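Local coordinates for serine protease pet (Escherichia coli, PDB 4OM9), which probably acts as a secreted serine protease toxin of enteroaggregative E. coli, its passenger domain carrying a peptidase module on a long beta-helix, at residues A[664-670]-A[687-692]; A[595-601]-A[645-651]; A[658-664]-A[680-686]. All coordinates share one frame; numbering follows the deposited sequence.

Contact 1. Residues A[664-670]-A[687-692]; sequences IGDKAIV and KGANVT
A chi1 of -56° puts CG1 of Ile-664 opposite its carbonyl carbon and CG2 opposite its backbone N, so both branches face the next coil, while Val-691 sets CG2 anti to its own carbonyl carbon, facing them. The two side chains meet tip to tip, Ile-664 CD1 lying 3.9 Å from Val-691 CG2. Ile-664 CG2 also packs on Ala-689 CB at 3.7 Å, and that alanine methyl in turn touches Gly-665 O. On this buried side Val-670 lies against Val-691 more loosely, CB to CG1. Ile-669 and Asn-690 pair on the opposite face of the strands, away from these aliphatic groups. Such in-register stacking of like positions, inward aliphatics above inward aliphatics, is that of a right-handed parallel beta-helix, the fold of autotransporter passenger domains, and here it spans a corner as well as a strand. Strands 668-670 and 690-692 run parallel, 3° apart with axes 4.8 Å from each other. Val-670 donates through N to Asn-690 O at 3.0 Å and receives Thr-692 N on its O at 2.9 Å; Asn-690 N in turn reaches Ala-668 O almost straight, 178° at the hydrogen. At the corner a type II turn from Gly-665 to Ala-668 brings Lys-667 N to Gly-688 O, 2.7 Å away and well above that carbonyl's plane. Asp-666 OD1 comes within 3.1 Å of Gly-688 CA, so the carboxylate lies directly against the glycine backbone, which turns here with a positive phi. Within the turn Lys-667 NZ forms a salt bridge with Asp-666 OD2, a long one whose hydrogen bond is weak. Val-691 is covered from the following coil by Leu-709, and Val-670 from the preceding one by Phe-651.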
loop_
_atom_site.group_PDB
_atom_site.type_symbol
_atom_site.label_atom_id
_atom_site.label_comp_id
_atom_site.label_asym_id
_atom_site.label_seq_id
_atom_site.Cartn_x
_atom_site.Cartn_y
_atom_site.Cartn_z
ATOM N N ILE A 664 6.759 10.603 -16.256
ATOM C CA ILE A 664 5.989 9.389 -16.054
ATOM C C ILE A 664 6.828 8.216 -16.534
ATOM O O ILE A 664 7.195 8.132 -17.708
ATOM C CB ILE A 664 4.637 9.465 -16.772
ATOM C CG1 ILE A 664 3.895 10.716 -16.276
ATOM C CG2 ILE A 664 3.824 8.205 -16.525
ATOM C CD1 ILE A 664 2.492 10.886 -16.803
ATOM N N GLY A 665 7.167 7.332 -15.601
ATOM C CA GLY A 665 8.126 6.288 -15.870
ATOM C C GLY A 665 7.552 4.900 -16.100
ATOM O O GLY A 665 6.343 4.680 -16.064
ATOM N N ASP A 666 8.455 3.962 -16.349
ATOM C CA ASP A 666 8.098 2.590 -16.670
ATOM C C ASP A 666 7.109 1.972 -15.671
ATOM O O ASP A 666 7.233 2.159 -14.460
ATOM C CB ASP A 666 9.372 1.747 -16.756
ATOM C CG ASP A 666 9.126 0.392 -17.377
ATOM O OD1 ASP A 666 8.075 0.221 -18.030
ATOM O OD2 ASP A 666 9.981 -0.502 -17.209
ATOM N N LYS A 667 6.107 1.280 -16.212
ATOM C CA LYS A 667 5.100 0.537 -15.449
ATOM C C LYS A 667 4.065 1.420 -14.721
ATOM O O LYS A 667 3.107 0.900 -14.156
ATOM C CB LYS A 667 5.783 -0.410 -14.448
ATOM C CG LYS A 667 6.606 -1.516 -15.122
ATOM C CD LYS A 667 7.127 -2.543 -14.111
ATOM C CE LYS A 667 7.781 -3.742 -14.812
ATOM N NZ LYS A 667 8.852 -3.318 -15.762
ATOM N N ALA A 668 4.234 2.741 -14.761
ATOM C CA ALA A 668 3.220 3.638 -14.206
ATOM C C ALA A 668 1.950 3.630 -15.061
ATOM O O ALA A 668 2.010 3.570 -16.285
ATOM C CB ALA A 668 3.764 5.065 -14.078
ATOM N N ILE A 669 0.799 3.679 -14.403
ATOM C CA ILE A 669 -0.475 3.804 -15.094
ATOM C C ILE A 669 -1.210 5.037 -14.592
ATOM O O ILE A 669 -1.755 5.051 -13.475
ATOM C CB ILE A 669 -1.357 2.570 -14.907
ATOM C CG1 ILE A 669 -0.613 1.323 -15.395
ATOM C CG2 ILE A 669 -2.674 2.756 -15.645
ATOM C CD1 ILE A 669 -1.401 0.042 -15.280
ATOM N N VAL A 670 -1.208 6.061 -15.441
ATOM C CA VAL A 670 -1.826 7.344 -15.180
ATOM C C VAL A 670 -3.154 7.538 -15.900
ATOM O O VAL A 670 -3.249 7.301 -17.112
ATOM C CB VAL A 670 -0.899 8.478 -15.601
ATOM C CG1 VAL A 670 -1.557 9.819 -15.338
ATOM C CG2 VAL A 670 0.440 8.361 -14.882
ATOM N N LYS A 687 9.307 5.317 -21.866
ATOM C CA LYS A 687 9.020 3.986 -22.388
ATOM C C LYS A 687 8.528 3.069 -21.276
ATOM O O LYS A 687 9.154 2.962 -20.214
ATOM C CB LYS A 687 10.265 3.397 -23.058
ATOM C CG LYS A 687 10.084 1.999 -23.637
ATOM C CD LYS A 687 11.250 1.640 -24.561
ATOM C CE LYS A 687 11.144 0.217 -25.106
ATOM N NZ LYS A 687 9.976 0.040 -26.009
ATOM N N GLY A 688 7.392 2.425 -21.519
ATOM C CA GLY A 688 6.792 1.563 -20.523
ATOM C C GLY A 688 5.684 2.168 -19.669
ATOM O O GLY A 688 5.181 1.501 -18.760
ATOM N N ALA A 689 5.289 3.409 -19.958
ATOM C CA ALA A 689 4.175 4.037 -19.249
ATOM C C ALA A 689 2.875 3.988 -20.059
ATOM O O ALA A 689 2.899 3.986 -21.290
ATOM C CB ALA A 689 4.518 5.484 -18.895
ATOM N N ASN A 690 1.748 3.939 -19.349
ATOM C CA ASN A 690 0.414 4.026 -19.944
ATOM C C ASN A 690 -0.329 5.239 -19.417
ATOM O O ASN A 690 -0.758 5.271 -18.260
ATOM C CB ASN A 690 -0.422 2.775 -19.657
ATOM C CG ASN A 690 0.224 1.515 -20.151
ATOM O OD1 ASN A 690 1.163 1.556 -20.946
ATOM N ND2 ASN A 690 -0.285 0.372 -19.694
ATOM N N VAL A 691 -0.484 6.237 -20.268
ATOM C CA VAL A 691 -1.163 7.449 -19.894
ATOM C C VAL A 691 -2.442 7.622 -20.699
ATOM O O VAL A 691 -2.419 7.711 -21.934
ATOM C CB VAL A 691 -0.233 8.663 -20.079
ATOM C CG1 VAL A 691 -0.861 9.944 -19.512
ATOM C CG2 VAL A 691 1.101 8.374 -19.409
ATOM N N THR A 692 -3.561 7.647 -19.992
ATOM C CA THR A 692 -4.854 7.924 -20.595
ATOM C C THR A 692 -5.429 9.202 -19.996
ATOM O O THR A 692 -5.572 9.321 -18.774
ATOM C CB THR A 692 -5.851 6.769 -20.376
ATOM O OG1 THR A 692 -5.197 5.511 -20.601
ATOM C CG2 THR A 692 -7.044 6.908 -21.307
#

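Contact 2. Residues A[595-601]-A[645-651]; sequences IARNADV and SIGESKF
This is a parallel coil-to-coil contact on the beta-helical stalk, spanning the corner and the first residues of a strand, where Arg-597 of one coil reaches Ser-645 of the next. Arg-597 NH1 meets Ser-645 OG at 2.6 Å, with the hydroxyl lying in the guanidinium plane. To get there CG sits between the backbone N and carbonyl carbon (chi1 59°) and the chain bends at chi3, which lays CD and CG along Ser-645. The other edge of the guanidinium is held by Asn-598 OD1, which takes NE at 3.0 Å in the plane of its own carbonyl. These in-plane bonds at two edges should fix the group's rotation. Ile-646 O and Gly-647 CA lie over one of its faces. A water joins Arg-597 N to Ser-645 O. Within the type II turn from Ala-596 to Ala-599, Asn-598 N donates to Glu-648 O; beyond it Lys-650 N donates to Ala-599 O at 2.9 Å, and Val-601 N to Lys-650 O at 2.7 Å. Inside, Val-601 CG1 meets the Phe-651 ring at its edge, 3.9 Å from CD1, while Ile-595 CD1 approaches the same ring carbon at 4.1 Å, its side chain crossing the phenylalanine at about a right angle. On the outer face Lys-650 NZ forms a salt bridge with Glu-648 OE2 at 2.7 Å. Its CD passes Asp-600, whose OD1 is instead paired with Arg-582. The neighbouring strands continue the stack in both directions: strand 576-583 supplies Phe-581 and Phe-583 against Ala-599 and Val-601, with Trp-576 making a cation-pi contact to Arg-597, and strand 668-672 brings Ala-668 and Val-670 against Ser-649 and Phe-651.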
loop_
_atom_site.group_PDB
_atom_site.type_symbol
_atom_site.label_atom_id
_atom_site.label_comp_id
_atom_site.label_asym_id
_atom_site.label_seq_id
_atom_site.Cartn_x
_atom_site.Cartn_y
_atom_site.Cartn_z
ATOM N N ILE A 595 6.020 9.469 -6.941
ATOM C CA ILE A 595 5.208 8.301 -6.732
ATOM C C ILE A 595 6.038 7.142 -7.245
ATOM O O ILE A 595 6.414 7.105 -8.431
ATOM C CB ILE A 595 3.862 8.382 -7.457
ATOM C CG1 ILE A 595 3.053 9.558 -6.911
ATOM C CG2 ILE A 595 3.092 7.077 -7.283
ATOM C CD1 ILE A 595 1.842 9.897 -7.749
ATOM N N ALA A 596 6.349 6.221 -6.335
ATOM C CA ALA A 596 7.246 5.118 -6.614
ATOM C C ALA A 596 6.472 3.816 -6.544
ATOM O O ALA A 596 5.246 3.827 -6.501
ATOM C CB ALA A 596 8.420 5.110 -5.641
ATOM N N ARG A 597 7.194 2.704 -6.562
ATOM C CA ARG A 597 6.589 1.399 -6.841
ATOM C C ARG A 597 5.477 1.052 -5.850
ATOM O O ARG A 597 5.589 1.311 -4.661
ATOM C CB ARG A 597 7.662 0.304 -6.849
ATOM C CG ARG A 597 8.435 0.160 -5.540
ATOM C CD ARG A 597 9.166 -1.180 -5.496
ATOM N NE ARG A 597 8.303 -2.273 -5.956
ATOM C CZ ARG A 597 8.751 -3.430 -6.441
ATOM N NH1 ARG A 597 10.055 -3.648 -6.518
ATOM N NH2 ARG A 597 7.900 -4.367 -6.844
ATOM N N ASN A 598 4.383 0.511 -6.367
ATOM C CA ASN A 598 3.278 0.050 -5.533
ATOM C C ASN A 598 2.584 1.141 -4.706
ATOM O O ASN A 598 2.005 0.854 -3.667
ATOM C CB ASN A 598 3.767 -1.061 -4.604
ATOM C CG ASN A 598 4.196 -2.287 -5.359
ATOM O OD1 ASN A 598 5.339 -2.386 -5.819
ATOM N ND2 ASN A 598 3.276 -3.230 -5.509
ATOM N N ALA A 599 2.648 2.383 -5.169
ATOM C CA ALA A 599 1.726 3.402 -4.695
ATOM C C ALA A 599 0.537 3.502 -5.654
ATOM O O ALA A 599 0.697 3.496 -6.873
ATOM C CB ALA A 599 2.417 4.757 -4.559
ATOM N N ASP A 600 -0.652 3.563 -5.074
ATOM C CA ASP A 600 -1.896 3.742 -5.791
ATOM C C ASP A 600 -2.426 5.104 -5.355
ATOM O O ASP A 600 -3.003 5.227 -4.269
ATOM C CB ASP A 600 -2.863 2.603 -5.452
ATOM C CG ASP A 600 -4.156 2.644 -6.249
ATOM O OD1 ASP A 600 -4.735 3.731 -6.470
ATOM O OD2 ASP A 600 -4.616 1.550 -6.641
ATOM N N VAL A 601 -2.198 6.118 -6.197
ATOM C CA VAL A 601 -2.456 7.510 -5.840
ATOM C C VAL A 601 -3.626 8.100 -6.599
ATOM O O VAL A 601 -3.673 8.020 -7.820
ATOM C CB VAL A 601 -1.230 8.418 -6.098
ATOM C CG1 VAL A 601 -1.510 9.810 -5.542
ATOM C CG2 VAL A 601 0.011 7.850 -5.477
ATOM N N SER A 645 14.153 0.208 -7.824
ATOM C CA SER A 645 13.255 -0.919 -7.629
ATOM C C SER A 645 11.987 -0.614 -8.372
ATOM O O SER A 645 11.141 0.141 -7.895
ATOM C CB SER A 645 12.959 -1.179 -6.146
ATOM O OG SER A 645 12.206 -2.373 -5.994
ATOM N N ILE A 646 11.859 -1.221 -9.541
ATOM C CA ILE A 646 10.817 -0.859 -10.481
ATOM C C ILE A 646 9.612 -1.759 -10.268
ATOM O O ILE A 646 9.754 -2.967 -10.127
ATOM C CB ILE A 646 11.344 -0.949 -11.938
ATOM C CG1 ILE A 646 12.542 -0.010 -12.105
ATOM C CG2 ILE A 646 10.246 -0.631 -12.952
ATOM C CD1 ILE A 646 13.716 -0.619 -12.851
ATOM N N GLY A 647 8.434 -1.146 -10.207
ATOM C CA GLY A 647 7.185 -1.860 -10.040
ATOM C C GLY A 647 6.041 -0.966 -10.472
ATOM O O GLY A 647 6.225 0.230 -10.687
ATOM N N GLU A 648 4.858 -1.545 -10.599
ATOM C CA GLU A 648 3.681 -0.810 -11.032
ATOM C C GLU A 648 3.330 0.340 -10.091
ATOM O O GLU A 648 3.425 0.201 -8.873
ATOM C CB GLU A 648 2.509 -1.771 -11.147
ATOM C CG GLU A 648 1.159 -1.136 -11.227
ATOM C CD GLU A 648 0.079 -2.156 -11.509
ATOM O OE1 GLU A 648 0.167 -2.854 -12.548
ATOM O OE2 GLU A 648 -0.850 -2.269 -10.688
ATOM N N SER A 649 2.942 1.481 -10.664
ATOM C CA SER A 649 2.454 2.614 -9.883
ATOM C C SER A 649 1.245 3.267 -10.547
ATOM O O SER A 649 1.105 3.240 -11.775
ATOM C CB SER A 649 3.557 3.646 -9.699
ATOM O OG SER A 649 3.899 4.225 -10.945
ATOM N N LYS A 650 0.375 3.871 -9.747
ATOM C CA LYS A 650 -0.849 4.439 -10.304
ATOM C C LYS A 650 -1.128 5.875 -9.873
ATOM O O LYS A 650 -1.173 6.179 -8.673
ATOM C CB LYS A 650 -2.063 3.594 -9.925
ATOM C CG LYS A 650 -2.129 2.227 -10.536
ATOM C CD LYS A 650 -3.549 1.714 -10.397
ATOM C CE LYS A 650 -3.738 0.349 -11.056
ATOM N NZ LYS A 650 -3.031 -0.724 -10.315
ATOM N N PHE A 651 -1.348 6.747 -10.850
ATOM C CA PHE A 651 -1.921 8.046 -10.535
ATOM C C PHE A 651 -3.207 8.259 -11.310
ATOM O O PHE A 651 -3.292 7.987 -12.514
ATOM C CB PHE A 651 -0.960 9.204 -10.806
ATOM C CG PHE A 651 -1.581 10.543 -10.544
ATOM C CD1 PHE A 651 -1.815 10.966 -9.238
ATOM C CD2 PHE A 651 -1.993 11.353 -11.589
ATOM C CE1 PHE A 651 -2.415 12.177 -8.993
ATOM C CE2 PHE A 651 -2.594 12.570 -11.351
ATOM C CZ PHE A 651 -2.807 12.988 -10.062
HETATM O O HOH W 1 10.009 2.682 -7.206
#

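Contact 3. Residues A[658-664]-A[680-686]; sequences TDGSISI and RTALTIH
Ile-662 and Leu-683 form the apolar centre, Ile-662 CG2 lying 3.6 Å from Leu-683 CD1. CG of Leu-683 stands anti to the backbone N (chi1 173°), which carries CD1 across to the isoleucine. The CG1 branch of Ile-662 runs instead to Thr-681 CG2, 3.8 Å off, so its two branches are engaged by different residues of 680-686. Ile-664 and Ile-685 extend the buried row more loosely. Strands 661-664 and 682-685 are parallel neighbours on successive coils of the beta-helix, with Ile-662 over Leu-683 and Ser-663 over Thr-684: aliphatics face the interior, hydroxyls the outside. Four backbone bonds join them, alternating in the parallel manner: Ile-662 N to Ala-682 O, Thr-684 N to Ile-662 O, Ile-664 N to Thr-684 O, and His-686 N to Ile-664 O, the last at 2.8 Å. On the outer face a water donates to Ile-662 O and also hydrogen-bonds Thr-684 OG1. The His-686 ring, with Thr-684 CG2 over one face, turns an edge to Ser-663, placing NE2 3.1 Å from OG. At the other end the segments bend through residues with positive phi, Asp-659, Gly-660 and Arg-680. There Thr-681 OG1 gives its proton to Asp-659 O at 2.8 Å; the same hydroxyl has a second, weak bond to Asp-679 O, and Asp-659 CA makes a CA-H...O contact with Arg-680 O. The Asp-659 and Arg-680 side chains lie side by side, pointing the same way, and close a salt bridge. NH2 of Arg-680 reaches OD2 of Asp-659 at 3.1 Å, from above the carboxylate plane, while the Arg-680 NE to Asp-659 OD1 bond is weak; the two planes stand 63° apart. Thr-658 CG2 packs alongside, 3.3 Å from Arg-680 NH2.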
loop_
_atom_site.group_PDB
_atom_site.type_symbol
_atom_site.label_atom_id
_atom_site.label_comp_id
_atom_site.label_asym_id
_atom_site.label_seq_id
_atom_site.Cartn_x
_atom_site.Cartn_y
_atom_site.Cartn_z
ATOM N N THR A 658 2.725 24.917 -12.606
ATOM C CA THR A 658 3.412 26.068 -13.158
ATOM C C THR A 658 4.909 25.791 -13.042
ATOM O O THR A 658 5.398 25.483 -11.952
ATOM C CB THR A 658 3.031 27.376 -12.416
ATOM O OG1 THR A 658 1.643 27.666 -12.634
ATOM C CG2 THR A 658 3.867 28.547 -12.913
ATOM N N ASP A 659 5.618 25.870 -14.168
ATOM C CA ASP A 659 7.039 25.516 -14.232
ATOM C C ASP A 659 7.355 24.117 -13.691
ATOM O O ASP A 659 6.489 23.247 -13.670
ATOM C CB ASP A 659 7.854 26.561 -13.491
ATOM C CG ASP A 659 7.712 27.950 -14.114
ATOM O OD1 ASP A 659 7.936 28.087 -15.340
ATOM O OD2 ASP A 659 7.355 28.894 -13.386
ATOM N N GLY A 660 8.602 23.910 -13.271
ATOM C CA GLY A 660 9.067 22.613 -12.793
ATOM C C GLY A 660 9.108 21.610 -13.939
ATOM O O GLY A 660 9.386 21.983 -15.094
ATOM N N SER A 661 8.742 20.357 -13.663
ATOM C CA SER A 661 8.569 19.351 -14.708
ATOM C C SER A 661 7.768 18.121 -14.249
ATOM O O SER A 661 7.611 17.891 -13.054
ATOM C CB SER A 661 9.939 18.923 -15.234
ATOM O OG SER A 661 10.690 18.327 -14.197
ATOM N N ILE A 662 7.264 17.348 -15.212
ATOM C CA ILE A 662 6.528 16.134 -14.914
ATOM C C ILE A 662 7.121 14.957 -15.672
ATOM O O ILE A 662 7.465 15.071 -16.857
ATOM C CB ILE A 662 5.018 16.254 -15.268
ATOM C CG1 ILE A 662 4.375 17.416 -14.520
ATOM C CG2 ILE A 662 4.289 14.962 -14.929
ATOM C CD1 ILE A 662 2.903 17.644 -14.893
ATOM N N SER A 663 7.232 13.819 -14.995
ATOM C CA SER A 663 7.858 12.644 -15.578
ATOM C C SER A 663 7.039 11.415 -15.246
ATOM O O SER A 663 6.657 11.201 -14.092
ATOM C CB SER A 663 9.280 12.490 -15.065
ATOM O OG SER A 663 9.920 11.400 -15.661
ATOM N N ILE A 664 6.759 10.603 -16.256
ATOM C CA ILE A 664 5.989 9.389 -16.054
ATOM C C ILE A 664 6.828 8.216 -16.534
ATOM O O ILE A 664 7.195 8.132 -17.708
ATOM C CB ILE A 664 4.637 9.465 -16.772
ATOM C CG1 ILE A 664 3.895 10.716 -16.276
ATOM C CG2 ILE A 664 3.824 8.205 -16.525
ATOM C CD1 ILE A 664 2.492 10.886 -16.803
ATOM N N ARG A 680 4.257 26.265 -18.892
ATOM C CA ARG A 680 5.716 26.173 -18.862
ATOM C C ARG A 680 6.123 24.917 -18.097
ATOM O O ARG A 680 7.173 24.854 -17.466
ATOM C CB ARG A 680 6.329 27.438 -18.240
ATOM C CG ARG A 680 5.719 28.723 -18.787
ATOM C CD ARG A 680 6.426 29.978 -18.305
ATOM N NE ARG A 680 6.376 30.154 -16.855
ATOM C CZ ARG A 680 5.312 30.580 -16.180
ATOM N NH1 ARG A 680 4.179 30.861 -16.805
ATOM N NH2 ARG A 680 5.376 30.721 -14.871
ATOM N N THR A 681 5.269 23.908 -18.172
ATOM C CA THR A 681 5.497 22.671 -17.453
ATOM C C THR A 681 5.696 21.462 -18.376
ATOM O O THR A 681 4.731 20.840 -18.814
ATOM C CB THR A 681 4.334 22.390 -16.446
ATOM O OG1 THR A 681 4.337 23.394 -15.410
ATOM C CG2 THR A 681 4.468 20.980 -15.804
ATOM N N ALA A 682 6.954 21.121 -18.643
ATOM C CA ALA A 682 7.270 20.048 -19.587
ATOM C C ALA A 682 6.845 18.654 -19.097
ATOM O O ALA A 682 7.116 18.270 -17.957
ATOM C CB ALA A 682 8.753 20.053 -19.905
ATOM N N LEU A 683 6.190 17.906 -19.982
ATOM C CA LEU A 683 5.677 16.585 -19.665
ATOM C C LEU A 683 6.400 15.500 -20.445
ATOM O O LEU A 683 6.343 15.473 -21.678
ATOM C CB LEU A 683 4.179 16.512 -19.956
ATOM C CG LEU A 683 3.577 15.105 -19.816
ATOM C CD1 LEU A 683 3.903 14.503 -18.467
ATOM C CD2 LEU A 683 2.083 15.136 -20.022
ATOM N N THR A 684 7.064 14.592 -19.738
ATOM C CA THR A 684 7.781 13.515 -20.412
ATOM C C THR A 684 7.249 12.147 -20.027
ATOM O O THR A 684 7.329 11.742 -18.873
ATOM C CB THR A 684 9.291 13.561 -20.122
ATOM O OG1 THR A 684 9.836 14.779 -20.642
ATOM C CG2 THR A 684 9.991 12.389 -20.803
ATOM N N ILE A 685 6.711 11.439 -21.016
ATOM C CA ILE A 685 6.167 10.096 -20.822
ATOM C C ILE A 685 7.171 9.076 -21.326
ATOM O O ILE A 685 7.404 8.984 -22.527
ATOM C CB ILE A 685 4.823 9.943 -21.544
ATOM C CG1 ILE A 685 3.841 10.985 -20.992
ATOM C CG2 ILE A 685 4.293 8.547 -21.395
ATOM C CD1 ILE A 685 2.449 10.926 -21.575
ATOM N N HIS A 686 7.793 8.340 -20.408
ATOM C CA HIS A 686 8.878 7.423 -20.767
ATOM C C HIS A 686 8.382 6.076 -21.282
ATOM O O HIS A 686 7.211 5.731 -21.137
ATOM C CB HIS A 686 9.803 7.166 -19.575
ATOM C CG HIS A 686 10.557 8.373 -19.107
ATOM N ND1 HIS A 686 11.744 8.775 -19.673
ATOM C CD2 HIS A 686 10.302 9.245 -18.098
ATOM C CE1 HIS A 686 12.190 9.852 -19.043
ATOM N NE2 HIS A 686 11.335 10.153 -18.083
HETATM O O HOH W 2 9.444 16.487 -18.406
#

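In the fold
All three contacts join successive coils of the same beta-helix, and each combines buried and exposed residues. Contacts 1 and 3 join the same two coils on adjoining faces: they share Ile-664, and Val-691 CG2 packs 3.6 Å from Ile-685 CD1. Contact 2 lies two steps earlier along the stack, and the pairing of strands 649-652 and 668-672 connects it to contact 1, whereas contacts 2 and 3 do not touch. The interiors differ in being aliphatic in contacts 1 and 3 but partly aromatic in contact 2. At the edges, contact 1 has a carboxylate against a glycine backbone, contact 2 an arginine bonded to a serine hydroxyl and contact 3 a salt bridge across the coils.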